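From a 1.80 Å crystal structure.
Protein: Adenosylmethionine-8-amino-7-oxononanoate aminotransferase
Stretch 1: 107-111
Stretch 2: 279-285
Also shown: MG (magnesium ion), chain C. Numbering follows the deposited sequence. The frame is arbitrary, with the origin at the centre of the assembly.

Stretch 1 (107-111) DITPK
Stretch 2, residues 279-285: KMFFCDN

Segments far apart in sequence can pack together without a single direct hydrogen bond, relying on shape, apolar contact and a well-placed water. The contact between residues 107-111 and 279-285 of this aminotransferase illustrates the principle: it buries 262 Å², summed over both sides, and no hydrogen bond crosses it directly. Three residues, Pro110, Ile108 and Phe281, cover the most surface.

A helix that begins earlier in the chain runs into Asp107 (phi/psi -66/-36); Ile108 is at -89/-9, and the chain extends at Thr109 (-98/167) and Pro110 (-42/150). The second has no regular helix or strand, but a type I turn runs from Phe281 to Asp284, with Phe282 at -51/-41 and Cys283 at -72/0. The turn is closed by the backbone hydrogen bond from Asp284 N to Phe281 O, 3.0 Å, while Phe281 N makes a weak hydrogen bond to the side-chain oxygen Asp284 OD2, 3.3 Å (N-H...O angle 141°). In register, the CA atoms of Ile108 and Met280 lie 8.6 Å apart, and those of Pro110 and Asp284 6.5 Å.

Phe281 (chi1 -58°, m; chi2 -74°) points its CA-to-CB bond toward the first stretch. Ile108 O approaches the ring edge, near its plane, 3.6 Å from Phe281 CE2, a favourable place for an oxygen because the ring hydrogens carry slight positive charge. Thr109 (chi1 44°, p) adds an off-centre CH-pi contact, Thr109 CG2 lying 4.2 Å from the centroid of the Phe281 ring and 29° off the normal. The CA-to-CB bond of Ile108, in the p, t rotamer, also points toward the second stretch: Ile108 CD1 lies 4.0 Å from Phe281 CZ and 4.1 Å from Met280 CE, the methionine being t, p, t.

Pro110, its ring puckered C-gamma exo, meets the later part of the turn. Pro110 CG sits 3.7 Å from Cys283 SG, with the cysteine at chi1 69° (p), and 3.6 Å from Cys283 O. Pro110 CD lies 3.8 Å from Asp284 OD1. The CA-to-CB bond of Asp284 is sideways, yet its m rotamer (chi1 -73°) brings the carboxylate nearer.

Water supplies the polar link that the residues do not make themselves. Water 1 donates to Ile108 O at 2.8 Å and to Asp284 OD2 at 2.9 Å, bridging two acceptors that could not hydrogen-bond to each other. Beside the contact, magnesium is bound by Thr109 OG1 at 2.6 Å and Pro110 O at 2.2 Å, so the segment that packs against the turn also supplies two of the metal's ligands.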

# COMPACT_ATOMS: atom_id res chain seq x y z
N ASP A 107 18.14 12.79 8.58
CA ASP A 107 19.20 13.79 8.36
C ASP A 107 18.84 14.78 7.25
O ASP A 107 19.24 15.93 7.35
CB ASP A 107 20.58 13.15 8.11
CG ASP A 107 21.17 12.52 9.36
OD1 ASP A 107 20.62 12.80 10.51
OD2 ASP A 107 22.10 11.72 9.20
N ILE A 108 18.15 14.36 6.18
CA ILE A 108 17.88 15.34 5.13
C ILE A 108 16.59 16.11 5.35
O ILE A 108 16.31 17.03 4.59
CB ILE A 108 17.83 14.75 3.73
CG1 ILE A 108 16.79 13.63 3.67
CG2 ILE A 108 19.21 14.32 3.25
CD1 ILE A 108 16.62 13.12 2.27
N THR A 109 15.76 15.70 6.32
CA THR A 109 14.53 16.46 6.49
C THR A 109 14.72 17.46 7.62
O THR A 109 15.66 17.31 8.41
CB THR A 109 13.38 15.52 6.89
OG1 THR A 109 13.86 14.62 7.89
CG2 THR A 109 12.96 14.68 5.71
N PRO A 110 13.81 18.44 7.78
CA PRO A 110 13.86 19.33 8.93
C PRO A 110 14.19 18.62 10.25
O PRO A 110 13.91 17.42 10.47
CB PRO A 110 12.48 20.04 8.93
CG PRO A 110 12.15 20.08 7.42
CD PRO A 110 12.69 18.75 6.88
N LYS A 111 14.86 19.43 11.09
CA LYS A 111 15.49 18.86 12.25
C LYS A 111 14.50 18.37 13.29
O LYS A 111 14.90 17.56 14.10
CB LYS A 111 16.52 19.81 12.89
CG LYS A 111 17.93 19.58 12.34
CD LYS A 111 18.09 19.99 10.87
CE LYS A 111 18.44 18.85 9.93
NZ LYS A 111 17.95 19.04 8.53
N LYS A 279 12.73 22.74 -4.53
CA LYS A 279 13.47 22.52 -3.29
C LYS A 279 13.40 21.04 -2.96
O LYS A 279 12.50 20.37 -3.46
CB LYS A 279 12.67 23.16 -2.16
CG LYS A 279 12.75 24.67 -2.06
CD LYS A 279 12.07 25.04 -0.77
CE LYS A 279 11.41 26.39 -0.81
NZ LYS A 279 11.36 26.91 0.58
N MET A 280 14.27 20.55 -2.05
CA MET A 280 14.26 19.13 -1.73
C MET A 280 12.88 18.71 -1.18
O MET A 280 12.32 17.66 -1.58
CB MET A 280 15.35 18.77 -0.73
CG MET A 280 15.49 17.24 -0.58
SD MET A 280 16.04 16.39 -2.15
CE MET A 280 16.45 14.79 -1.45
N PHE A 281 12.35 19.49 -0.23
CA PHE A 281 11.00 19.32 0.33
C PHE A 281 10.41 20.70 0.46
O PHE A 281 11.15 21.66 0.75
CB PHE A 281 11.07 18.72 1.74
CG PHE A 281 11.79 17.40 1.78
CD1 PHE A 281 11.16 16.26 1.29
CD2 PHE A 281 13.09 17.30 2.26
CE1 PHE A 281 11.85 15.04 1.28
CE2 PHE A 281 13.78 16.09 2.28
CZ PHE A 281 13.15 14.95 1.77
N PHE A 282 9.09 20.80 0.22
CA PHE A 282 8.39 22.06 0.49
C PHE A 282 8.68 22.55 1.91
O PHE A 282 8.93 23.75 2.12
CB PHE A 282 6.90 22.00 0.19
CG PHE A 282 6.24 23.36 0.24
CD1 PHE A 282 6.35 24.24 -0.82
CD2 PHE A 282 5.63 23.79 1.41
CE1 PHE A 282 5.76 25.51 -0.75
CE2 PHE A 282 5.10 25.08 1.51
CZ PHE A 282 5.14 25.92 0.42
N CYS A 283 8.70 21.61 2.86
CA CYS A 283 8.90 21.99 4.26
C CYS A 283 10.34 22.42 4.60
O CYS A 283 10.58 22.83 5.74
CB CYS A 283 8.36 20.91 5.20
SG CYS A 283 9.31 19.39 5.14
N ASP A 284 11.28 22.42 3.61
CA ASP A 284 12.58 23.05 3.76
C ASP A 284 12.41 24.57 3.62
O ASP A 284 12.80 25.17 2.63
CB ASP A 284 13.59 22.68 2.67
CG ASP A 284 14.12 21.26 2.81
OD1 ASP A 284 14.02 20.69 3.93
OD2 ASP A 284 14.67 20.73 1.81
N ASN A 285 11.80 25.15 4.62
CA ASN A 285 11.26 26.49 4.59
C ASN A 285 11.68 27.05 5.93
O ASN A 285 11.47 26.39 6.95
CB ASN A 285 9.74 26.38 4.40
CG ASN A 285 8.99 27.67 4.59
OD1 ASN A 285 9.06 28.28 5.65
ND2 ASN A 285 8.19 28.03 3.61
MG MG C . 14.83 15.43 10.14
O HOH W 1 16.77 18.83 2.48
O HOH W 2 16.24 15.63 11.71